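PDB 1QO8: flavocytochrome C3 fumarate reductase from Shewanella frigidimarina, which catalyses the essentially one-way reduction of fumarate to succinate in vitro, using one FAD and four covalently bound c-type hemes per subunit. Local coordinates for residues K112-G117 with K275-D280; A287-H290 with Y296-I299; Q419-K422 with V427-Y430. All coordinates share one frame; numbering follows the deposited sequence.

Contact 1 of 3, residues K112-G117 with K275-D280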
ATOM      1  N   LYS A 112     -10.276  26.092   9.764  1.00 57.72           N
ATOM      2  CA  LYS A 112     -11.160  26.965  10.541  1.00 59.64           C
ATOM      3  C   LYS A 112     -11.966  26.213  11.575  1.00 58.46           C
ATOM      4  O   LYS A 112     -11.991  26.653  12.736  1.00 58.11           O
ATOM      5  CB  LYS A 112     -12.140  27.708   9.613  1.00 62.61           C
ATOM      6  CG  LYS A 112     -11.714  29.117   9.382  1.00 66.29           C
ATOM      7  CD  LYS A 112     -11.800  29.628   7.960  1.00 68.71           C
ATOM      8  CE  LYS A 112     -11.072  30.982   7.841  1.00 68.49           C
ATOM      9  NZ  LYS A 112     -11.026  31.400   6.406  1.00 70.20           N
ATOM     10  N   ALA A 113     -12.552  25.051  11.208  1.00 54.88           N
ATOM     11  CA  ALA A 113     -13.387  24.362  12.204  1.00 53.46           C
ATOM     12  C   ALA A 113     -12.543  23.774  13.325  1.00 52.28           C
ATOM     13  O   ALA A 113     -13.059  23.694  14.433  1.00 51.94           O
ATOM     14  CB  ALA A 113     -14.227  23.223  11.580  1.00 53.19           C
ATOM     15  N   ILE A 114     -11.319  23.324  13.054  1.00 50.55           N
ATOM     16  CA  ILE A 114     -10.487  22.874  14.173  1.00 55.29           C
ATOM     17  C   ILE A 114      -9.992  24.057  15.024  1.00 58.93           C
ATOM     18  O   ILE A 114     -10.049  24.032  16.253  1.00 59.14           O
ATOM     19  CB  ILE A 114      -9.299  22.076  13.602  1.00 55.16           C
ATOM     20  CG1 ILE A 114      -9.766  20.752  12.943  1.00 53.71           C
ATOM     21  CG2 ILE A 114      -8.264  21.803  14.691  1.00 54.40           C
ATOM     22  CD1 ILE A 114      -8.639  20.023  12.207  1.00 53.11           C
ATOM     23  N   ALA A 115      -9.521  25.127  14.382  1.00 61.73           N
ATOM     24  CA  ALA A 115      -9.047  26.324  15.120  1.00 63.34           C
ATOM     25  C   ALA A 115     -10.105  26.759  16.131  1.00 65.27           C
ATOM     26  O   ALA A 115      -9.909  26.728  17.347  1.00 68.20           O
ATOM     27  CB  ALA A 115      -8.788  27.464  14.156  1.00 60.17           C
ATOM     28  N   ALA A 116     -11.326  26.970  15.651  1.00 65.35           N
ATOM     29  CA  ALA A 116     -12.516  27.156  16.439  1.00 63.16           C
ATOM     30  C   ALA A 116     -12.862  26.109  17.482  1.00 61.24           C
ATOM     31  O   ALA A 116     -13.768  26.502  18.227  1.00 58.65           O
ATOM     32  CB  ALA A 116     -13.736  27.370  15.529  1.00 63.95           C
ATOM     33  N   GLY A 117     -12.280  24.925  17.581  1.00 59.75           N
ATOM     34  CA  GLY A 117     -12.621  23.946  18.600  1.00 58.18           C
ATOM     35  C   GLY A 117     -14.016  23.354  18.417  1.00 58.11           C
ATOM     36  O   GLY A 117     -14.750  23.842  17.573  1.00 56.18           O
ATOM     37  N   LYS A 275     -11.761  14.699   8.499  1.00 42.11           N
ATOM     38  CA  LYS A 275     -10.507  14.721   9.180  1.00 42.41           C
ATOM     39  C   LYS A 275     -10.633  14.211  10.595  1.00 40.92           C
ATOM     40  O   LYS A 275     -11.683  14.426  11.188  1.00 44.27           O
ATOM     41  CB  LYS A 275     -10.027  16.214   9.222  1.00 43.73           C
ATOM     42  CG  LYS A 275      -8.531  16.202   9.561  1.00 51.39           C
ATOM     43  CD  LYS A 275      -7.932  17.600   9.543  1.00 55.21           C
ATOM     44  CE  LYS A 275      -6.453  17.405   9.183  1.00 61.06           C
ATOM     45  NZ  LYS A 275      -5.587  17.692  10.364  1.00 63.49           N
ATOM     46  N   LEU A 276      -9.716  13.455  11.111  1.00 41.37           N
ATOM     47  CA  LEU A 276      -9.722  13.108  12.527  1.00 43.33           C
ATOM     48  C   LEU A 276      -8.826  14.179  13.211  1.00 47.31           C
ATOM     49  O   LEU A 276      -7.764  14.533  12.671  1.00 45.21           O
ATOM     50  CB  LEU A 276      -9.136  11.722  12.766  1.00 45.53           C
ATOM     51  CG  LEU A 276      -9.822  10.534  12.038  1.00 49.02           C
ATOM     52  CD1 LEU A 276      -8.903   9.318  11.972  1.00 45.51           C
ATOM     53  CD2 LEU A 276     -11.133  10.155  12.707  1.00 50.86           C
ATOM     54  N   VAL A 277      -9.245  14.646  14.362  1.00 48.61           N
ATOM     55  CA  VAL A 277      -8.538  15.787  14.999  1.00 46.73           C
ATOM     56  C   VAL A 277      -7.718  15.144  16.104  1.00 47.70           C
ATOM     57  O   VAL A 277      -8.236  14.428  16.955  1.00 46.83           O
ATOM     58  CB  VAL A 277      -9.503  16.804  15.619  1.00 46.43           C
ATOM     59  CG1 VAL A 277      -8.753  18.048  16.220  1.00 43.27           C
ATOM     60  CG2 VAL A 277     -10.509  17.220  14.560  1.00 44.19           C
ATOM     61  N   VAL A 278      -6.411  15.341  16.042  1.00 50.44           N
ATOM     62  CA  VAL A 278      -5.564  14.778  17.125  1.00 53.87           C
ATOM     63  C   VAL A 278      -5.041  15.923  17.995  1.00 56.22           C
ATOM     64  O   VAL A 278      -4.764  17.002  17.448  1.00 55.56           O
ATOM     65  CB  VAL A 278      -4.432  14.004  16.431  1.00 54.65           C
ATOM     66  CG1 VAL A 278      -3.304  13.610  17.370  1.00 53.56           C
ATOM     67  CG2 VAL A 278      -5.038  12.765  15.746  1.00 54.85           C
ATOM     68  N   ASN A 279      -4.927  15.758  19.304  1.00 58.32           N
ATOM     69  CA  ASN A 279      -4.434  16.862  20.162  1.00 61.04           C
ATOM     70  C   ASN A 279      -2.903  16.861  20.096  1.00 64.89           C
ATOM     71  O   ASN A 279      -2.321  16.245  19.175  1.00 63.56           O
ATOM     72  CB  ASN A 279      -4.942  16.711  21.589  1.00 56.60           C
ATOM     73  CG  ASN A 279      -4.436  15.456  22.260  1.00 56.02           C
ATOM     74  OD1 ASN A 279      -3.588  14.732  21.776  1.00 51.04           O
ATOM     75  ND2 ASN A 279      -4.932  15.068  23.446  1.00 56.86           N
ATOM     76  N   ASP A 280      -2.218  17.453  21.084  1.00 68.54           N
ATOM     77  CA  ASP A 280      -0.760  17.325  21.084  1.00 71.25           C
ATOM     78  C   ASP A 280      -0.211  16.086  21.759  1.00 71.08           C
ATOM     79  O   ASP A 280       0.975  15.804  21.525  1.00 69.45           O
ATOM     80  CB  ASP A 280      -0.066  18.577  21.652  1.00 75.29           C
ATOM     81  CG  ASP A 280       0.563  19.323  20.479  1.00 79.40           C
ATOM     82  OD1 ASP A 280      -0.213  20.010  19.763  1.00 80.33           O
ATOM     83  OD2 ASP A 280       1.803  19.202  20.263  1.00 80.50           O
TER

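Contact 2 of 3, residues A287-H290 with Y296-I299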
ATOM      1  N   ALA A 287     -13.503  15.176  15.236  1.00 45.00           N
ATOM      2  CA  ALA A 287     -13.361  14.958  13.792  1.00 45.20           C
ATOM      3  C   ALA A 287     -14.095  16.107  13.155  1.00 44.30           C
ATOM      4  O   ALA A 287     -15.029  16.578  13.809  1.00 43.49           O
ATOM      5  CB  ALA A 287     -14.126  13.632  13.491  1.00 44.31           C
ATOM      6  N   VAL A 288     -13.665  16.572  12.010  1.00 43.73           N
ATOM      7  CA  VAL A 288     -14.380  17.566  11.261  1.00 42.37           C
ATOM      8  C   VAL A 288     -15.330  16.869  10.295  1.00 45.48           C
ATOM      9  O   VAL A 288     -14.959  15.954   9.510  1.00 43.87           O
ATOM     10  CB  VAL A 288     -13.400  18.422  10.451  1.00 46.20           C
ATOM     11  CG1 VAL A 288     -14.144  19.556   9.747  1.00 45.45           C
ATOM     12  CG2 VAL A 288     -12.291  19.017  11.367  1.00 45.21           C
ATOM     13  N   VAL A 289     -16.567  17.311  10.404  1.00 44.74           N
ATOM     14  CA  VAL A 289     -17.718  16.956   9.632  1.00 42.29           C
ATOM     15  C   VAL A 289     -18.043  18.067   8.617  1.00 45.61           C
ATOM     16  O   VAL A 289     -18.084  19.262   8.905  1.00 44.60           O
ATOM     17  CB  VAL A 289     -18.977  16.812  10.506  1.00 41.35           C
ATOM     18  CG1 VAL A 289     -20.173  16.365   9.646  1.00 45.33           C
ATOM     19  CG2 VAL A 289     -18.751  15.837  11.618  1.00 40.60           C
ATOM     20  N   HIS A 290     -18.175  17.666   7.352  1.00 43.44           N
ATOM     21  CA  HIS A 290     -18.828  18.472   6.352  1.00 44.54           C
ATOM     22  C   HIS A 290     -20.274  18.034   6.172  1.00 46.79           C
ATOM     23  O   HIS A 290     -20.527  16.964   5.619  1.00 45.29           O
ATOM     24  CB  HIS A 290     -18.029  18.414   5.059  1.00 40.75           C
ATOM     25  CG  HIS A 290     -18.685  19.238   4.003  1.00 41.75           C
ATOM     26  ND1 HIS A 290     -18.368  19.049   2.711  1.00 40.40           N
ATOM     27  CD2 HIS A 290     -19.612  20.225   4.022  1.00 42.95           C
ATOM     28  CE1 HIS A 290     -19.072  19.871   1.935  1.00 45.19           C
ATOM     29  NE2 HIS A 290     -19.807  20.608   2.719  1.00 44.03           N
ATOM     30  N   TYR A 296     -18.920  22.950   7.542  1.00 50.53           N
ATOM     31  CA  TYR A 296     -17.864  22.275   8.274  1.00 49.05           C
ATOM     32  C   TYR A 296     -17.931  22.623   9.725  1.00 51.31           C
ATOM     33  O   TYR A 296     -18.042  23.823  10.057  1.00 53.64           O
ATOM     34  CB  TYR A 296     -16.481  22.629   7.752  1.00 50.17           C
ATOM     35  CG  TYR A 296     -16.192  22.119   6.348  1.00 51.29           C
ATOM     36  CD1 TYR A 296     -16.695  22.761   5.222  1.00 50.66           C
ATOM     37  CD2 TYR A 296     -15.423  20.985   6.165  1.00 50.10           C
ATOM     38  CE1 TYR A 296     -16.396  22.264   3.974  1.00 51.51           C
ATOM     39  CE2 TYR A 296     -15.112  20.501   4.910  1.00 47.13           C
ATOM     40  CZ  TYR A 296     -15.612  21.123   3.829  1.00 48.09           C
ATOM     41  OH  TYR A 296     -15.330  20.673   2.570  1.00 48.10           O
ATOM     42  N   TYR A 297     -17.792  21.643  10.579  1.00 50.26           N
ATOM     43  CA  TYR A 297     -17.842  21.878  12.020  1.00 50.51           C
ATOM     44  C   TYR A 297     -17.126  20.743  12.735  1.00 51.71           C
ATOM     45  O   TYR A 297     -16.960  19.675  12.102  1.00 52.90           O
ATOM     46  CB  TYR A 297     -19.240  21.972  12.563  1.00 52.23           C
ATOM     47  CG  TYR A 297     -20.106  20.748  12.561  1.00 49.41           C
ATOM     48  CD1 TYR A 297     -20.724  20.371  11.365  1.00 51.09           C
ATOM     49  CD2 TYR A 297     -20.300  19.995  13.692  1.00 47.90           C
ATOM     50  CE1 TYR A 297     -21.528  19.230  11.334  1.00 51.21           C
ATOM     51  CE2 TYR A 297     -21.098  18.865  13.660  1.00 51.23           C
ATOM     52  CZ  TYR A 297     -21.709  18.497  12.462  1.00 51.73           C
ATOM     53  OH  TYR A 297     -22.521  17.407  12.430  1.00 49.52           O
ATOM     54  N   MET A 298     -16.805  20.901  13.994  1.00 50.27           N
ATOM     55  CA  MET A 298     -16.001  19.906  14.677  1.00 50.65           C
ATOM     56  C   MET A 298     -16.916  19.376  15.778  1.00 51.72           C
ATOM     57  O   MET A 298     -17.582  20.165  16.426  1.00 50.19           O
ATOM     58  CB  MET A 298     -14.686  20.358  15.308  1.00 51.57           C
ATOM     59  CG  MET A 298     -13.993  19.453  16.321  1.00 48.33           C
ATOM     60  SD  MET A 298     -12.330  20.072  16.806  1.00 50.33           S
ATOM     61  CE  MET A 298     -11.960  18.950  18.140  1.00 43.63           C
ATOM     62  N   ILE A 299     -16.860  18.053  15.919  1.00 51.03           N
ATOM     63  CA  ILE A 299     -17.451  17.363  17.031  1.00 51.26           C
ATOM     64  C   ILE A 299     -16.276  16.897  17.911  1.00 50.00           C
ATOM     65  O   ILE A 299     -15.425  16.255  17.341  1.00 48.55           O
ATOM     66  CB  ILE A 299     -18.256  16.116  16.590  1.00 50.26           C
ATOM     67  CG1 ILE A 299     -19.424  16.485  15.679  1.00 52.03           C
ATOM     68  CG2 ILE A 299     -18.728  15.279  17.753  1.00 50.15           C
ATOM     69  CD1 ILE A 299     -20.072  15.279  14.989  1.00 49.51           C
TER

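Contact 3 of 3, residues Q419-K422 with V427-Y430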
ATOM      1  N   GLN A 419     -34.202 -21.839 -23.901  1.00 40.35           N
ATOM      2  CA  GLN A 419     -34.130 -23.035 -23.064  1.00 40.37           C
ATOM      3  C   GLN A 419     -33.542 -22.687 -21.723  1.00 39.04           C
ATOM      4  O   GLN A 419     -33.854 -23.144 -20.607  1.00 39.38           O
ATOM      5  CB  GLN A 419     -33.328 -24.223 -23.735  1.00 39.76           C
ATOM      6  CG  GLN A 419     -33.539 -24.349 -25.239  1.00 41.98           C
ATOM      7  CD  GLN A 419     -32.525 -25.296 -25.899  1.00 45.94           C
ATOM      8  OE1 GLN A 419     -32.400 -26.490 -25.590  1.00 47.84           O
ATOM      9  NE2 GLN A 419     -31.637 -24.786 -26.723  1.00 44.45           N
ATOM     10  N   LEU A 420     -32.403 -21.900 -21.771  1.00 38.29           N
ATOM     11  CA  LEU A 420     -31.816 -21.530 -20.490  1.00 37.45           C
ATOM     12  C   LEU A 420     -32.836 -20.625 -19.769  1.00 35.92           C
ATOM     13  O   LEU A 420     -33.000 -20.793 -18.599  1.00 35.07           O
ATOM     14  CB  LEU A 420     -30.482 -20.723 -20.625  1.00 35.67           C
ATOM     15  CG  LEU A 420     -29.649 -20.685 -19.349  1.00 38.35           C
ATOM     16  CD1 LEU A 420     -28.136 -20.685 -19.729  1.00 38.65           C
ATOM     17  CD2 LEU A 420     -29.880 -19.404 -18.515  1.00 38.09           C
ATOM     18  N   TYR A 421     -33.412 -19.671 -20.452  1.00 38.28           N
ATOM     19  CA  TYR A 421     -34.310 -18.693 -19.803  1.00 43.32           C
ATOM     20  C   TYR A 421     -35.398 -19.462 -19.078  1.00 47.82           C
ATOM     21  O   TYR A 421     -35.661 -19.216 -17.902  1.00 47.27           O
ATOM     22  CB  TYR A 421     -34.986 -17.762 -20.807  1.00 41.45           C
ATOM     23  CG  TYR A 421     -35.843 -16.634 -20.221  1.00 44.09           C
ATOM     24  CD1 TYR A 421     -35.246 -15.417 -19.871  1.00 41.48           C
ATOM     25  CD2 TYR A 421     -37.232 -16.764 -20.098  1.00 42.41           C
ATOM     26  CE1 TYR A 421     -36.033 -14.391 -19.400  1.00 43.87           C
ATOM     27  CE2 TYR A 421     -38.036 -15.773 -19.604  1.00 43.30           C
ATOM     28  CZ  TYR A 421     -37.391 -14.553 -19.229  1.00 45.12           C
ATOM     29  OH  TYR A 421     -38.126 -13.485 -18.778  1.00 44.01           O
ATOM     30  N   LYS A 422     -35.976 -20.450 -19.826  1.00 47.89           N
ATOM     31  CA  LYS A 422     -37.104 -21.189 -19.236  1.00 49.47           C
ATOM     32  C   LYS A 422     -36.639 -22.069 -18.110  1.00 49.23           C
ATOM     33  O   LYS A 422     -37.480 -22.317 -17.281  1.00 47.02           O
ATOM     34  CB  LYS A 422     -37.893 -22.102 -20.182  1.00 50.95           C
ATOM     35  CG  LYS A 422     -38.943 -21.385 -20.966  1.00 54.18           C
ATOM     36  CD  LYS A 422     -39.864 -22.272 -21.773  1.00 60.05           C
ATOM     37  CE  LYS A 422     -39.117 -23.283 -22.633  1.00 63.30           C
ATOM     38  NZ  LYS A 422     -40.008 -24.000 -23.598  1.00 64.37           N
ATOM     39  N   VAL A 427     -32.243 -16.001 -14.149  1.00 40.22           N
ATOM     40  CA  VAL A 427     -32.023 -15.120 -15.293  1.00 42.03           C
ATOM     41  C   VAL A 427     -33.313 -14.402 -15.613  1.00 43.06           C
ATOM     42  O   VAL A 427     -33.338 -13.283 -16.211  1.00 41.67           O
ATOM     43  CB  VAL A 427     -31.586 -16.165 -16.370  1.00 47.60           C
ATOM     44  CG1 VAL A 427     -32.077 -15.812 -17.724  1.00 47.46           C
ATOM     45  CG2 VAL A 427     -30.092 -16.561 -16.221  1.00 44.29           C
ATOM     46  N   ARG A 428     -34.448 -15.025 -15.284  1.00 38.59           N
ATOM     47  CA  ARG A 428     -35.749 -14.329 -15.379  1.00 42.82           C
ATOM     48  C   ARG A 428     -35.732 -13.117 -14.381  1.00 39.26           C
ATOM     49  O   ARG A 428     -36.221 -12.076 -14.776  1.00 40.34           O
ATOM     50  CB  ARG A 428     -36.893 -15.278 -15.117  1.00 44.01           C
ATOM     51  CG  ARG A 428     -38.385 -15.165 -15.103  1.00 50.42           C
ATOM     52  CD  ARG A 428     -39.124 -16.438 -15.618  1.00 54.29           C
ATOM     53  NE  ARG A 428     -38.438 -17.714 -15.782  1.00 52.12           N
ATOM     54  CZ  ARG A 428     -38.273 -18.861 -15.134  1.00 52.50           C
ATOM     55  NH1 ARG A 428     -38.787 -19.267 -13.952  1.00 48.92           N
ATOM     56  NH2 ARG A 428     -37.471 -19.812 -15.708  1.00 47.31           N
ATOM     57  N   GLY A 429     -35.143 -13.266 -13.241  1.00 39.42           N
ATOM     58  CA  GLY A 429     -34.937 -12.148 -12.266  1.00 41.21           C
ATOM     59  C   GLY A 429     -34.074 -11.080 -12.940  1.00 43.74           C
ATOM     60  O   GLY A 429     -34.416  -9.887 -12.795  1.00 41.16           O
ATOM     61  N   TYR A 430     -33.064 -11.447 -13.752  1.00 38.84           N
ATOM     62  CA  TYR A 430     -32.245 -10.428 -14.371  1.00 41.84           C
ATOM     63  C   TYR A 430     -33.127  -9.637 -15.355  1.00 43.39           C
ATOM     64  O   TYR A 430     -33.058  -8.409 -15.511  1.00 42.24           O
ATOM     65  CB  TYR A 430     -30.973 -10.894 -15.017  1.00 40.83           C
ATOM     66  CG  TYR A 430     -29.992 -11.676 -14.150  1.00 43.88           C
ATOM     67  CD1 TYR A 430     -29.847 -11.346 -12.811  1.00 44.69           C
ATOM     68  CD2 TYR A 430     -29.189 -12.705 -14.665  1.00 41.37           C
ATOM     69  CE1 TYR A 430     -28.999 -12.053 -11.974  1.00 45.51           C
ATOM     70  CE2 TYR A 430     -28.313 -13.384 -13.840  1.00 42.32           C
ATOM     71  CZ  TYR A 430     -28.213 -13.087 -12.532  1.00 44.68           C
ATOM     72  OH  TYR A 430     -27.364 -13.716 -11.635  1.00 47.08           O
TER

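Contact 1 of 3, residues K112-G117 with K275-D280
Ile-114 makes this contact almost single-handedly, setting its three outer carbons against two residues of one strand, Val-277 and Lys-275. The isoleucine and the valine reach toward each other tip to tip, and each brings both of its branches: CG1 of Ile-114 lies 4.0 Å from CG2 of Val-277, while CG2 of Ile-114 faces CG1 of Val-277 at 4.1 Å. Beyond CG1 the isoleucine runs on in extended form (chi2 173°), which carries CD1 past the valine to the lysine. There CD1 of Ile-114 rests 3.7 Å from CD of Lys-275, the closest approach between the two segments. Lys-275 gives only the aliphatic part of its chain to this meeting. Its CG is anti to the backbone N (chi1 -163°) and the chain stays extended as far as CE, crossing the isoleucine at about a right angle, before the bend at chi4 turns the ammonium group aside.

What is joined here is a helix and a sheet: the C-terminal part of helix 107-115 lies against strand 271-278, an outermost strand of the four-stranded mixed sheet in the flavoprotein-like region. The alternation of a beta strand explains the choice of residues, since Lys-275 and Val-277 point toward the helix while Leu-276 between them turns away, to Val-304, Leu-306 and Met-343. The seat of Ile-114 is completed by Val-288 of the neighbouring strand, which also touches Ala-113. Just past the contact the chain leaves the helix at Gly-117, whose phi is positive (69°) and whose N still bonds to O of Ile-114 at 2.7 Å. In the turn after the strand, O of Asp-280 accepts a hydrogen bond from Lys-406 of the second subunit.

Contact 2 of 3, residues A287-H290 with Y296-I299
Val-289 lies alongside the ring of Tyr-297 and forms the apolar centre, its CB 4.0 Å from the ring centroid in a CH-pi contact over one face. With CG of Tyr-297 held between its own backbone N and carbonyl carbon (chi1 68°), the ring is folded back over the valine, whose CG2 also meets CD1 of Ile-299 at 3.7 Å. On the other face of the sheet, Val-288 CG1 touches the edge of the Tyr-296 ring. That ring and His-290 form an offset stack, planes at 10° and centroids 4.2 Å apart. The Tyr-296 hydroxyl is hydrogen-bonded to the backbone N of Asp-106, and that of Tyr-297 to NH1 of Arg-268. With a leucine in place of Tyr-296, the His-290 ring is likely to lose this offset stack and the Asp-106 amide its hydroxyl partner. Two hydrogen-bonded pairs join the backbones: Val-289 with Tyr-297, where N of Val-289 meets O of Tyr-297 at 2.9 Å, and Ala-287 with Ile-299. Their alternation with non-hydrogen-bonded pairs is that of an antiparallel ladder, and the short link between consecutive strands makes it a beta hairpin, the two inner strands of the four-stranded mixed sheet.

Contact 3 of 3, residues Q419-K422 with V427-Y430
Two short consecutive helices, 418-423 and 425-432, meet here across the tight turn that separates them, and the side chains that carry the contact are Leu-420 and Tyr-421 on the first and Val-427 and Arg-428 on the second. Val-427 points toward the first helix and divides its methyls between two neighbours. CG2 of Val-427 touches CD2 of Leu-420 at 3.7 Å, the two side chains crossing at about a right angle, while CG1 of Val-427 comes obliquely to CD1 of the Tyr-421 ring at 3.8 Å. The ring gets there because CG of Tyr-421 is anti to the backbone N (chi1 -175°), which swings it toward the second helix until its hydroxyl oxygen lies 4.0 Å from CG of Arg-428. That hydroxyl is hydrogen-bonded to Asp-431, and the ring stacks on Tyr-490.

The helix pair probably belongs to the mobile clamp, or capping, domain that closes over the active site in this family, a placement consistent with the open conformation of this structure. Val-427 and Tyr-430 pack on Val-375 of helix 374-377, and the hydroxyl of Tyr-430 is hydrogen-bonded to the backbone N of Ser-372, a residue that probably binds fumarate or succinate, as in related enzymes.

On the more exposed side the link is polar. Arg-428 bends at chi2 and chi3, bringing its guanidinium group back to the end of the first helix, where a positive group would probably interact favourably with the helix dipole. O of Lys-422 lies close to NH2 of Arg-428, but at an angle too poor for a hydrogen bond. The same NH2 of Arg-428 donates instead to O of Tyr-421 at 2.9 Å. This bond is fairly straight, 160° at the hydrogen; it uses a lone pair of the carbonyl oxygen, and that oxygen lies near the guanidinium plane.

In the fold
From the N terminus, helix 107-115 comes first, and contact 1 closes a long loop of 157 residues, rich in helix, by setting that helix against strand 271-278. The chain then runs straight into contact 2, a tight hairpin closure with five residues between its segments. The two loops are in series, neither nesting nor crossing, yet they touch, through a probable backbone bond of Lys-275 to Val-288 and through side-chain packing, so strand 271-278 and the hairpin belong to one sheet, and helix 107-115 lies against it. Contact 3 closes another short loop, much later in the chain. It lies on the opposite side of the chain's centre, its own centre about 49 Å from that of contact 2.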